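Side-chain contacts in amidohydrolase (Thermotoga maritima, PDB 3OOQ), which probably acts as a hydrolase of the amidohydrolase family, possibly an allantoinase, although its substrate has not been established: residues Asp95-Asn98 against Ala103-Arg106; Leu150-Gly155 against Asp181-Val186; Ile249-Glu254 against Val271-Thr276. All blocks are in the same frame, centred on the assembly; numbering follows the deposited sequence.

Read from the N terminus, the three contacts follow one another in series, with none nesting or crossing, and all lie within the amidohydrolase TIM-barrel region. Contact 1 closes a very short loop, tying the long connection after strand 54-64 to helix 103-108, which leads into strand 112-117. Contact 2 closes a wider loop, largely helical, and sets helix 172-198 against the side of strand 143-153. Contact 3 links the turns that leave strands 247-249 and 269-271, and so joins two successive strand ends. Contacts 2 and 3 come within about 5 Å at their nearest atoms without touching, whereas contact 1 stands farther from both.

Contact 1: Asp95-Asn98 against Ala103-Arg106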
ATOM      1  N   ASP F  95     -20.672 -22.957  15.591  1.00 22.14           N
ATOM      2  CA  ASP F  95     -20.587 -23.006  14.135  1.00 22.68           C
ATOM      3  C   ASP F  95     -19.147 -23.070  13.605  1.00 23.24           C
ATOM      4  O   ASP F  95     -18.936 -23.131  12.392  1.00 23.92           O
ATOM      5  CB  ASP F  95     -21.304 -21.799  13.526  1.00 22.21           C
ATOM      6  CG  ASP F  95     -22.816 -21.841  13.721  1.00 23.17           C
ATOM      7  OD1 ASP F  95     -23.380 -22.935  13.916  1.00 21.87           O
ATOM      8  OD2 ASP F  95     -23.445 -20.765  13.679  1.00 21.88           O
ATOM      9  N   GLY F  96     -18.169 -23.055  14.505  1.00 23.08           N
ATOM     10  CA  GLY F  96     -16.761 -23.183  14.134  1.00 23.46           C
ATOM     11  C   GLY F  96     -16.115 -24.422  14.736  1.00 24.32           C
ATOM     12  O   GLY F  96     -14.943 -24.717  14.462  1.00 25.15           O
ATOM     13  N   PHE F  97     -16.878 -25.149  15.554  1.00 23.75           N
ATOM     14  CA  PHE F  97     -16.375 -26.297  16.314  1.00 23.78           C
ATOM     15  C   PHE F  97     -16.231 -27.574  15.466  1.00 24.26           C
ATOM     16  O   PHE F  97     -17.203 -28.042  14.883  1.00 25.56           O
ATOM     17  CB  PHE F  97     -17.289 -26.560  17.525  1.00 23.44           C
ATOM     18  CG  PHE F  97     -16.894 -27.764  18.341  1.00 23.96           C
ATOM     19  CD1 PHE F  97     -15.839 -27.696  19.251  1.00 23.88           C
ATOM     20  CD2 PHE F  97     -17.584 -28.972  18.208  1.00 24.30           C
ATOM     21  CE1 PHE F  97     -15.453 -28.814  19.988  1.00 23.30           C
ATOM     22  CE2 PHE F  97     -17.212 -30.100  18.963  1.00 23.98           C
ATOM     23  CZ  PHE F  97     -16.145 -30.018  19.850  1.00 23.76           C
ATOM     24  N   ASN F  98     -15.022 -28.128  15.438  1.00 23.43           N
ATOM     25  CA  ASN F  98     -14.687 -29.361  14.712  1.00 23.35           C
ATOM     26  C   ASN F  98     -14.465 -30.540  15.680  1.00 22.95           C
ATOM     27  O   ASN F  98     -13.416 -30.627  16.318  1.00 22.04           O
ATOM     28  CB  ASN F  98     -13.408 -29.096  13.886  1.00 23.39           C
ATOM     29  CG  ASN F  98     -12.812 -30.348  13.258  1.00 32.44           C
ATOM     30  OD1 ASN F  98     -13.409 -31.429  13.265  1.00 24.16           O
ATOM     31  ND2 ASN F  98     -11.608 -30.197  12.705  1.00 24.25           N
ATOM     32  N   ALA F 103      -6.910 -32.553  19.125  1.00 20.76           N
ATOM     33  CA  ALA F 103      -6.772 -32.105  20.506  1.00 20.90           C
ATOM     34  C   ALA F 103      -7.821 -32.761  21.425  1.00 21.19           C
ATOM     35  O   ALA F 103      -7.626 -32.835  22.634  1.00 21.11           O
ATOM     36  CB  ALA F 103      -6.875 -30.581  20.587  1.00 20.43           C
ATOM     37  N   ILE F 104      -8.932 -33.209  20.841  1.00 21.58           N
ATOM     38  CA  ILE F 104     -10.073 -33.715  21.607  1.00 22.03           C
ATOM     39  C   ILE F 104      -9.823 -35.092  22.222  1.00 23.81           C
ATOM     40  O   ILE F 104     -10.136 -35.309  23.398  1.00 23.63           O
ATOM     41  CB  ILE F 104     -11.390 -33.658  20.784  1.00 22.21           C
ATOM     42  CG1 ILE F 104     -11.830 -32.187  20.652  1.00 17.50           C
ATOM     43  CG2 ILE F 104     -12.522 -34.513  21.454  1.00 18.30           C
ATOM     44  CD1 ILE F 104     -12.899 -31.906  19.598  1.00 22.55           C
ATOM     45  N   GLU F 105      -9.245 -36.013  21.449  1.00 24.97           N
ATOM     46  CA  GLU F 105      -8.864 -37.313  21.992  1.00 27.05           C
ATOM     47  C   GLU F 105      -7.768 -37.106  23.049  1.00 26.48           C
ATOM     48  O   GLU F 105      -7.658 -37.859  24.016  1.00 25.91           O
ATOM     49  CB  GLU F 105      -8.394 -38.262  20.870  1.00 28.62           C
ATOM     50  CG  GLU F 105      -8.359 -39.725  21.252  1.00 57.18           C
ATOM     51  CD  GLU F 105      -9.724 -40.418  21.167  1.00 31.59           C
ATOM     52  OE1 GLU F 105     -10.766 -39.743  20.970  1.00 57.10           O
ATOM     53  OE2 GLU F 105      -9.744 -41.668  21.306  1.00 58.03           O
ATOM     54  N   ARG F 106      -6.958 -36.072  22.851  1.00 26.22           N
ATOM     55  CA  ARG F 106      -5.897 -35.744  23.793  1.00 26.19           C
ATOM     56  C   ARG F 106      -6.471 -35.167  25.088  1.00 25.43           C
ATOM     57  O   ARG F 106      -5.950 -35.446  26.165  1.00 26.33           O
ATOM     58  CB  ARG F 106      -4.888 -34.775  23.157  1.00 26.92           C
ATOM     59  CG  ARG F 106      -4.041 -35.412  22.052  1.00 27.12           C
ATOM     60  CD  ARG F 106      -3.160 -34.378  21.354  1.00 27.27           C
ATOM     61  NE  ARG F 106      -2.301 -35.003  20.345  1.00 27.89           N
ATOM     62  CZ  ARG F 106      -2.207 -34.635  19.063  1.00 28.11           C
ATOM     63  NH1 ARG F 106      -2.886 -33.600  18.574  1.00 27.36           N
ATOM     64  NH2 ARG F 106      -1.389 -35.302  18.266  1.00 28.32           N
TER
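Ile104 reaches from the first turn of helix 103-108 toward Phe97 and Asn98, and its terminal methyl carries the whole contact. The apolar part is a meeting of that methyl with the far end of an aromatic ring: Ile104 CD1 lies 3.8 Å from Phe97 CZ. The neighbouring ring atom is nearly as near, with Phe97 CE1 4.0 Å from Ile104 CD1. The two side chains approach from opposite directions, and the methyl comes to the ring obliquely. On the phenylalanine side, CG, and with it the ring, stands anti to the backbone N (chi1 177°), which carries the far end of the ring toward the helix. The isoleucine answers with an almost fully extended CG1 arm (chi2 165°), delivering CD1 well clear of the helix backbone.

A second kind of contact sets the same methyl against a polar atom. Ile104 CD1 is 3.6 Å from the backbone carbonyl oxygen Asn98 O, a van der Waals touch. The amide group of Asn98 is engaged separately: its OD1 accepts a hydrogen bond from the backbone N of Gln100, two residues on in the connection to the helix.

Ionic interactions belong to the flanks. Arg106 forms a salt bridge with Glu71 of the same chain, while Asp95 is held by Arg180 and Arg238 of a second subunit, so the loop is shared between the fold of one chain and the assembly. Within the barrel, both segments lie in the connection from strand 54-64 to the parallel strand 112-117.

With a single buried methyl packed on a ring and on a carbonyl oxygen, and no polar bond between the segments, the contact rests on fit of shape and is only weakly directional.

Contact 2: Leu150-Gly155 against Asp181-Val186; sequences LKMAFG and DYFTKV
Met152, present as selenomethionine, presses the end of its side chain against the rim of Phe183, and this is the tight part of the contact. Its CE lies 3.5 Å from Phe183 CZ. The selenium sits in the plane of the ring, SE being 5.2 Å from the Phe183 ring centroid, so the pair is an edge-on Met-aromatic contact. The two side chains meet from opposite directions. A bend at the last torsion of Met152 (chi3 -146°) turns the methyl onto the phenyl rim. One face of Phe183 is in turn covered by its neighbour, with Tyr182 CD2 3.7 Å above the ring plane, over its centre.

This is strand-to-helix packing of a TIM barrel: Leu150 and Met152 of strand 143-153 look outward to helix 172-198, while Lys151 between them turns to the other side, where its NZ bonds to His63 and to Pro119 O. Phe183 also meets the ring of Phe245 and packs on Leu217.

The packing is looser at Leu150, whose CD2 stays 4.3 Å from Tyr182 CE2 and approaches that ring obliquely. Tyr182 is anchored separately, its hydroxyl bonding to Lys209 O. On the more exposed side of the helix, where Asp181 also packs on Leu208 of a neighbouring subunit, apolar packing gives way to charge: Lys185 NZ forms a salt bridge with Asp181 OD2 at 3.0 Å, on the syn lone pair of that oxygen, across one turn of the helix.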
ATOM      1  N   LEU F 150     -22.480 -14.783  26.301  1.00 18.46           N
ATOM      2  CA  LEU F 150     -22.053 -13.865  25.260  1.00 18.19           C
ATOM      3  C   LEU F 150     -20.671 -13.342  25.644  1.00 18.27           C
ATOM      4  O   LEU F 150     -20.522 -12.643  26.650  1.00 19.44           O
ATOM      5  CB  LEU F 150     -23.048 -12.710  25.083  1.00 18.46           C
ATOM      6  CG  LEU F 150     -22.688 -11.669  23.993  1.00 19.07           C
ATOM      7  CD1 LEU F 150     -22.473 -12.360  22.655  1.00 19.12           C
ATOM      8  CD2 LEU F 150     -23.775 -10.596  23.861  1.00 18.87           C
ATOM      9  N   LYS F 151     -19.675 -13.695  24.844  1.00 18.01           N
ATOM     10  CA  LYS F 151     -18.260 -13.329  25.065  1.00 18.18           C
ATOM     11  C   LYS F 151     -18.010 -11.866  24.736  1.00 18.85           C
ATOM     12  O   LYS F 151     -18.445 -11.385  23.690  1.00 18.61           O
ATOM     13  CB  LYS F 151     -17.360 -14.214  24.184  1.00 18.55           C
ATOM     14  CG  LYS F 151     -15.853 -13.969  24.272  1.00 21.82           C
ATOM     15  CD  LYS F 151     -15.318 -14.069  25.731  1.00 21.01           C
ATOM     16  CE  LYS F 151     -13.802 -13.905  25.820  1.00 21.65           C
ATOM     17  NZ  LYS F 151     -13.110 -15.035  25.131  1.00 22.28           N
HETATM   18  N   MSE F 152     -17.306 -11.175  25.632  1.00 19.82           N
HETATM   19  CA  MSE F 152     -16.911  -9.784  25.435  1.00 21.64           C
HETATM   20  C   MSE F 152     -15.476  -9.658  25.896  1.00 19.80           C
HETATM   21  O   MSE F 152     -14.996 -10.523  26.621  1.00 19.34           O
HETATM   22  CB  MSE F 152     -17.810  -8.829  26.236  1.00 24.92           C
HETATM   23  CG  MSE F 152     -19.255  -8.922  25.814  1.00 26.08           C
HETATM   24 SE   MSE F 152     -20.458  -7.868  26.916  1.00 33.22          SE
HETATM   25  CE  MSE F 152     -22.006  -9.063  26.856  1.00 25.52           C
ATOM     26  N   ALA F 153     -14.791  -8.597  25.465  1.00 18.59           N
ATOM     27  CA  ALA F 153     -13.362  -8.431  25.770  1.00 17.51           C
ATOM     28  C   ALA F 153     -12.970  -6.995  26.008  1.00 17.55           C
ATOM     29  O   ALA F 153     -13.433  -6.107  25.299  1.00 17.26           O
ATOM     30  CB  ALA F 153     -12.497  -9.020  24.656  1.00 16.61           C
ATOM     31  N   PHE F 154     -12.081  -6.816  26.991  1.00 17.24           N
ATOM     32  CA  PHE F 154     -11.556  -5.535  27.448  1.00 18.21           C
ATOM     33  C   PHE F 154     -10.055  -5.629  27.413  1.00 18.52           C
ATOM     34  O   PHE F 154      -9.510  -6.711  27.188  1.00 18.84           O
ATOM     35  CB  PHE F 154     -12.005  -5.282  28.908  1.00 18.94           C
ATOM     36  CG  PHE F 154     -13.479  -5.089  29.039  1.00 16.35           C
ATOM     37  CD1 PHE F 154     -14.344  -6.188  29.087  1.00 19.18           C
ATOM     38  CD2 PHE F 154     -14.017  -3.821  29.011  1.00 18.48           C
ATOM     39  CE1 PHE F 154     -15.726  -6.007  29.159  1.00 17.08           C
ATOM     40  CE2 PHE F 154     -15.398  -3.633  29.080  1.00 17.36           C
ATOM     41  CZ  PHE F 154     -16.248  -4.725  29.161  1.00 18.11           C
ATOM     42  N   GLY F 155      -9.385  -4.499  27.621  1.00 19.02           N
ATOM     43  CA  GLY F 155      -7.932  -4.480  27.751  1.00 18.73           C
ATOM     44  C   GLY F 155      -7.226  -4.440  26.403  1.00 18.04           C
ATOM     45  O   GLY F 155      -7.761  -3.907  25.430  1.00 18.18           O
ATOM     46  N   ASP F 181     -22.546   1.316  23.518  1.00 19.66           N
ATOM     47  CA  ASP F 181     -23.332   1.668  22.363  1.00 20.03           C
ATOM     48  C   ASP F 181     -24.189   0.455  21.978  1.00 18.94           C
ATOM     49  O   ASP F 181     -25.377   0.605  21.708  1.00 18.89           O
ATOM     50  CB  ASP F 181     -22.407   2.110  21.220  1.00 21.59           C
ATOM     51  CG  ASP F 181     -23.152   2.458  19.975  1.00 27.57           C
ATOM     52  OD1 ASP F 181     -23.712   3.565  19.913  1.00 24.25           O
ATOM     53  OD2 ASP F 181     -23.189   1.624  19.048  1.00 23.83           O
ATOM     54  N   TYR F 182     -23.576  -0.733  21.966  1.00 18.30           N
ATOM     55  CA  TYR F 182     -24.263  -1.957  21.593  1.00 18.23           C
ATOM     56  C   TYR F 182     -25.508  -2.167  22.454  1.00 18.54           C
ATOM     57  O   TYR F 182     -26.626  -2.341  21.945  1.00 18.21           O
ATOM     58  CB  TYR F 182     -23.333  -3.174  21.705  1.00 17.16           C
ATOM     59  CG  TYR F 182     -24.047  -4.512  21.564  1.00 19.03           C
ATOM     60  CD1 TYR F 182     -24.698  -4.859  20.372  1.00 16.96           C
ATOM     61  CD2 TYR F 182     -24.090  -5.420  22.626  1.00 17.16           C
ATOM     62  CE1 TYR F 182     -25.355  -6.050  20.238  1.00 18.87           C
ATOM     63  CE2 TYR F 182     -24.738  -6.665  22.485  1.00 19.25           C
ATOM     64  CZ  TYR F 182     -25.384  -6.953  21.289  1.00 17.48           C
ATOM     65  OH  TYR F 182     -26.053  -8.145  21.127  1.00 18.89           O
ATOM     66  N   PHE F 183     -25.327  -2.146  23.766  1.00 18.87           N
ATOM     67  CA  PHE F 183     -26.472  -2.390  24.643  1.00 19.06           C
ATOM     68  C   PHE F 183     -27.508  -1.252  24.603  1.00 19.97           C
ATOM     69  O   PHE F 183     -28.704  -1.501  24.800  1.00 20.92           O
ATOM     70  CB  PHE F 183     -26.021  -2.753  26.073  1.00 18.82           C
ATOM     71  CG  PHE F 183     -25.510  -4.170  26.184  1.00 19.36           C
ATOM     72  CD1 PHE F 183     -26.390  -5.245  26.062  1.00 19.24           C
ATOM     73  CD2 PHE F 183     -24.154  -4.433  26.370  1.00 19.22           C
ATOM     74  CE1 PHE F 183     -25.931  -6.569  26.128  1.00 19.01           C
ATOM     75  CE2 PHE F 183     -23.683  -5.745  26.450  1.00 18.96           C
ATOM     76  CZ  PHE F 183     -24.583  -6.820  26.335  1.00 19.02           C
ATOM     77  N   THR F 184     -27.072  -0.021  24.333  1.00 18.95           N
ATOM     78  CA  THR F 184     -28.028   1.081  24.168  1.00 20.11           C
ATOM     79  C   THR F 184     -28.978   0.743  23.001  1.00 21.01           C
ATOM     80  O   THR F 184     -30.203   0.921  23.087  1.00 21.23           O
ATOM     81  CB  THR F 184     -27.301   2.440  23.922  1.00 19.88           C
ATOM     82  OG1 THR F 184     -26.485   2.758  25.051  1.00 21.12           O
ATOM     83  CG2 THR F 184     -28.269   3.569  23.709  1.00 20.95           C
ATOM     84  N   LYS F 185     -28.409   0.218  21.918  1.00 21.04           N
ATOM     85  CA  LYS F 185     -29.222  -0.205  20.775  1.00 22.73           C
ATOM     86  C   LYS F 185     -30.120  -1.402  21.083  1.00 22.40           C
ATOM     87  O   LYS F 185     -31.239  -1.457  20.587  1.00 24.03           O
ATOM     88  CB  LYS F 185     -28.337  -0.504  19.572  1.00 24.20           C
ATOM     89  CG  LYS F 185     -27.742   0.748  19.004  1.00 27.79           C
ATOM     90  CD  LYS F 185     -26.331   0.489  18.534  1.00 28.15           C
ATOM     91  CE  LYS F 185     -26.211   0.542  17.043  1.00 29.18           C
ATOM     92  NZ  LYS F 185     -24.892   1.179  16.615  1.00 30.40           N
ATOM     93  N   VAL F 186     -29.613  -2.353  21.869  1.00 20.35           N
ATOM     94  CA  VAL F 186     -30.407  -3.479  22.371  1.00 19.86           C
ATOM     95  C   VAL F 186     -31.654  -2.991  23.137  1.00 19.91           C
ATOM     96  O   VAL F 186     -32.760  -3.456  22.889  1.00 18.70           O
ATOM     97  CB  VAL F 186     -29.559  -4.446  23.243  1.00 19.55           C
ATOM     98  CG1 VAL F 186     -30.449  -5.545  23.877  1.00 17.17           C
ATOM     99  CG2 VAL F 186     -28.453  -5.092  22.387  1.00 15.81           C
TER

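Contact 3: Ile249-Glu254 against Val271-Thr276; sequences IEHGTE and VGPLLT
The backbones come closest at His251 and Val271, where two successive strands end, their CA atoms 4.5 Å apart. The chain turns a corner at Glu250; His251 has a positive phi, and its carbonyl oxygen faces Val271. Val271 CA approaches that carbonyl in a CA-H...O contact, 3.5 Å from His251 O and almost straight at the hydrogen. A water bridges the segments: it donates to His251 O at 2.6 Å and accepts from Gly272 N at 2.9 Å. After Gly272 the peptide to Pro273 is cis, which bends the segment beside the imidazole.

The main side-chain bond is made by that ring. His251 ND1 donates to Gly272 O at 2.8 Å, with 157° at the hydrogen. The donor lies in the carbonyl plane on a lone pair of the oxygen, which in turn sits close to the plane of the imidazole. This in-plane bond would favour the observed rotation of the ring.

In amidohydrolase TIM barrels the strand ends carry the catalytic pocket, and a histidine after the sixth strand is commonly a metal ligand; His251 appears to stand at the equivalent position, consistent with such a role. It stacks on His228, meets the rings of His226 and His63, and touches Asp306. Its CG lies beside the backbone N (chi1 -42°), the setting from which ND1 reaches Gly272 O. Pro273 approaches at an angle, with its CD 3.5 Å from His251 ND1. Gly272 O is gripped a second time, by His251 CA at 3.3 Å through a weaker CA-H...O contact.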
ATOM      1  N   ILE F 249     -16.280 -13.018  34.969  1.00 20.14           N
ATOM      2  CA  ILE F 249     -15.003 -12.466  34.536  1.00 19.84           C
ATOM      3  C   ILE F 249     -14.109 -13.597  34.029  1.00 20.88           C
ATOM      4  O   ILE F 249     -13.929 -14.599  34.737  1.00 22.10           O
ATOM      5  CB  ILE F 249     -14.308 -11.748  35.697  1.00 19.66           C
ATOM      6  CG1 ILE F 249     -15.142 -10.548  36.195  1.00 15.40           C
ATOM      7  CG2 ILE F 249     -12.910 -11.324  35.297  1.00 15.48           C
ATOM      8  CD1 ILE F 249     -15.145  -9.332  35.223  1.00 19.97           C
ATOM      9  N   GLU F 250     -13.581 -13.455  32.811  1.00 20.26           N
ATOM     10  CA  GLU F 250     -12.661 -14.440  32.241  1.00 20.48           C
ATOM     11  C   GLU F 250     -11.223 -13.997  32.463  1.00 19.77           C
ATOM     12  O   GLU F 250     -10.891 -12.827  32.250  1.00 18.73           O
ATOM     13  CB  GLU F 250     -12.883 -14.631  30.732  1.00 21.19           C
ATOM     14  CG  GLU F 250     -14.313 -14.658  30.253  1.00 24.89           C
ATOM     15  CD  GLU F 250     -15.163 -15.699  30.969  1.00 23.73           C
ATOM     16  OE1 GLU F 250     -16.323 -15.362  31.277  1.00 25.68           O
ATOM     17  OE2 GLU F 250     -14.676 -16.833  31.231  1.00 25.56           O
ATOM     18  N   HIS F 251     -10.378 -14.953  32.851  1.00 20.67           N
ATOM     19  CA  HIS F 251      -8.961 -14.742  33.219  1.00 22.54           C
ATOM     20  C   HIS F 251      -8.816 -13.996  34.554  1.00 23.00           C
ATOM     21  O   HIS F 251      -8.272 -14.553  35.517  1.00 23.40           O
ATOM     22  CB  HIS F 251      -8.153 -14.058  32.116  1.00 24.15           C
ATOM     23  CG  HIS F 251      -8.441 -14.576  30.742  1.00 27.53           C
ATOM     24  ND1 HIS F 251      -8.092 -15.848  30.337  1.00 25.98           N
ATOM     25  CD2 HIS F 251      -9.041 -13.991  29.675  1.00 25.84           C
ATOM     26  CE1 HIS F 251      -8.471 -16.027  29.080  1.00 27.10           C
ATOM     27  NE2 HIS F 251      -9.043 -14.914  28.653  1.00 26.72           N
ATOM     28  N   GLY F 252      -9.280 -12.746  34.603  1.00 21.93           N
ATOM     29  CA  GLY F 252      -9.264 -11.958  35.845  1.00 21.80           C
ATOM     30  C   GLY F 252      -7.888 -11.941  36.493  1.00 21.77           C
ATOM     31  O   GLY F 252      -7.751 -12.077  37.710  1.00 21.58           O
ATOM     32  N   THR F 253      -6.872 -11.758  35.661  1.00 20.92           N
ATOM     33  CA  THR F 253      -5.474 -11.826  36.080  1.00 20.68           C
ATOM     34  C   THR F 253      -5.182 -11.029  37.363  1.00 20.78           C
ATOM     35  O   THR F 253      -4.485 -11.529  38.243  1.00 21.48           O
ATOM     36  CB  THR F 253      -4.566 -11.395  34.911  1.00 20.64           C
ATOM     37  OG1 THR F 253      -4.681 -12.372  33.873  1.00 24.24           O
ATOM     38  CG2 THR F 253      -3.109 -11.300  35.327  1.00 23.00           C
ATOM     39  N   GLU F 254      -5.742  -9.817  37.472  1.00 19.80           N
ATOM     40  CA  GLU F 254      -5.544  -8.972  38.647  1.00 19.53           C
ATOM     41  C   GLU F 254      -6.740  -8.937  39.596  1.00 19.84           C
ATOM     42  O   GLU F 254      -6.829  -8.036  40.441  1.00 19.79           O
ATOM     43  CB  GLU F 254      -5.150  -7.549  38.221  1.00 19.53           C
ATOM     44  CG  GLU F 254      -3.829  -7.501  37.477  1.00 19.94           C
ATOM     45  CD  GLU F 254      -3.284  -6.097  37.318  1.00 20.44           C
ATOM     46  OE1 GLU F 254      -4.041  -5.112  37.498  1.00 20.42           O
ATOM     47  OE2 GLU F 254      -2.074  -5.988  37.025  1.00 21.13           O
ATOM     48  N   VAL F 271     -10.375 -18.254  36.342  1.00 21.07           N
ATOM     49  CA  VAL F 271      -8.947 -17.907  36.358  1.00 21.30           C
ATOM     50  C   VAL F 271      -8.175 -18.790  35.374  1.00 22.24           C
ATOM     51  O   VAL F 271      -8.661 -19.847  34.957  1.00 22.33           O
ATOM     52  CB  VAL F 271      -8.305 -17.968  37.780  1.00 21.48           C
ATOM     53  CG1 VAL F 271      -9.077 -17.115  38.768  1.00 20.49           C
ATOM     54  CG2 VAL F 271      -8.246 -19.404  38.302  1.00 21.04           C
ATOM     55  N   GLY F 272      -6.985 -18.329  34.989  1.00 22.25           N
ATOM     56  CA  GLY F 272      -6.186 -19.014  33.987  1.00 22.03           C
ATOM     57  C   GLY F 272      -6.316 -18.327  32.635  1.00 21.51           C
ATOM     58  O   GLY F 272      -7.191 -17.476  32.453  1.00 21.37           O
ATOM     59  N   PRO F 273      -5.415 -18.654  31.695  1.00 21.33           N
ATOM     60  CA  PRO F 273      -4.319 -19.612  31.909  1.00 21.71           C
ATOM     61  C   PRO F 273      -3.273 -19.060  32.901  1.00 21.80           C
ATOM     62  O   PRO F 273      -3.011 -17.862  32.906  1.00 22.15           O
ATOM     63  CB  PRO F 273      -3.711 -19.749  30.511  1.00 21.70           C
ATOM     64  CG  PRO F 273      -3.910 -18.332  29.890  1.00 22.59           C
ATOM     65  CD  PRO F 273      -5.247 -17.867  30.451  1.00 21.34           C
ATOM     66  N   LEU F 274      -2.686 -19.934  33.712  1.00 21.78           N
ATOM     67  CA  LEU F 274      -1.704 -19.545  34.738  1.00 23.18           C
ATOM     68  C   LEU F 274      -0.311 -20.174  34.563  1.00 24.27           C
ATOM     69  O   LEU F 274       0.709 -19.543  34.854  1.00 24.68           O
ATOM     70  CB  LEU F 274      -2.243 -19.872  36.139  1.00 23.44           C
ATOM     71  CG  LEU F 274      -3.381 -19.026  36.694  1.00 29.17           C
ATOM     72  CD1 LEU F 274      -3.971 -19.714  37.931  1.00 23.59           C
ATOM     73  CD2 LEU F 274      -2.927 -17.584  37.012  1.00 22.85           C
ATOM     74  N   LEU F 275      -0.282 -21.422  34.108  1.00 25.10           N
ATOM     75  CA  LEU F 275       0.955 -22.092  33.745  1.00 25.87           C
ATOM     76  C   LEU F 275       1.405 -21.642  32.347  1.00 26.05           C
ATOM     77  O   LEU F 275       1.397 -22.428  31.405  1.00 26.81           O
ATOM     78  CB  LEU F 275       0.747 -23.612  33.761  1.00 25.85           C
ATOM     79  CG  LEU F 275       1.983 -24.518  33.656  1.00 30.61           C
ATOM     80  CD1 LEU F 275       2.609 -24.758  35.006  1.00 26.22           C
ATOM     81  CD2 LEU F 275       1.627 -25.838  33.011  1.00 26.22           C
ATOM     82  N   THR F 276       1.814 -20.380  32.229  1.00 25.47           N
ATOM     83  CA  THR F 276       2.056 -19.755  30.931  1.00 24.55           C
ATOM     84  C   THR F 276       2.898 -18.482  31.075  1.00 24.03           C
ATOM     85  O   THR F 276       2.953 -17.881  32.148  1.00 24.80           O
ATOM     86  CB  THR F 276       0.721 -19.432  30.215  1.00 25.10           C
ATOM     87  OG1 THR F 276       0.958 -19.243  28.819  1.00 25.10           O
ATOM     88  CG2 THR F 276       0.037 -18.154  30.809  1.00 23.73           C
TER
HETATM   89  O   HOH W   1      -6.031 -15.759  35.787  1.00 27.94           O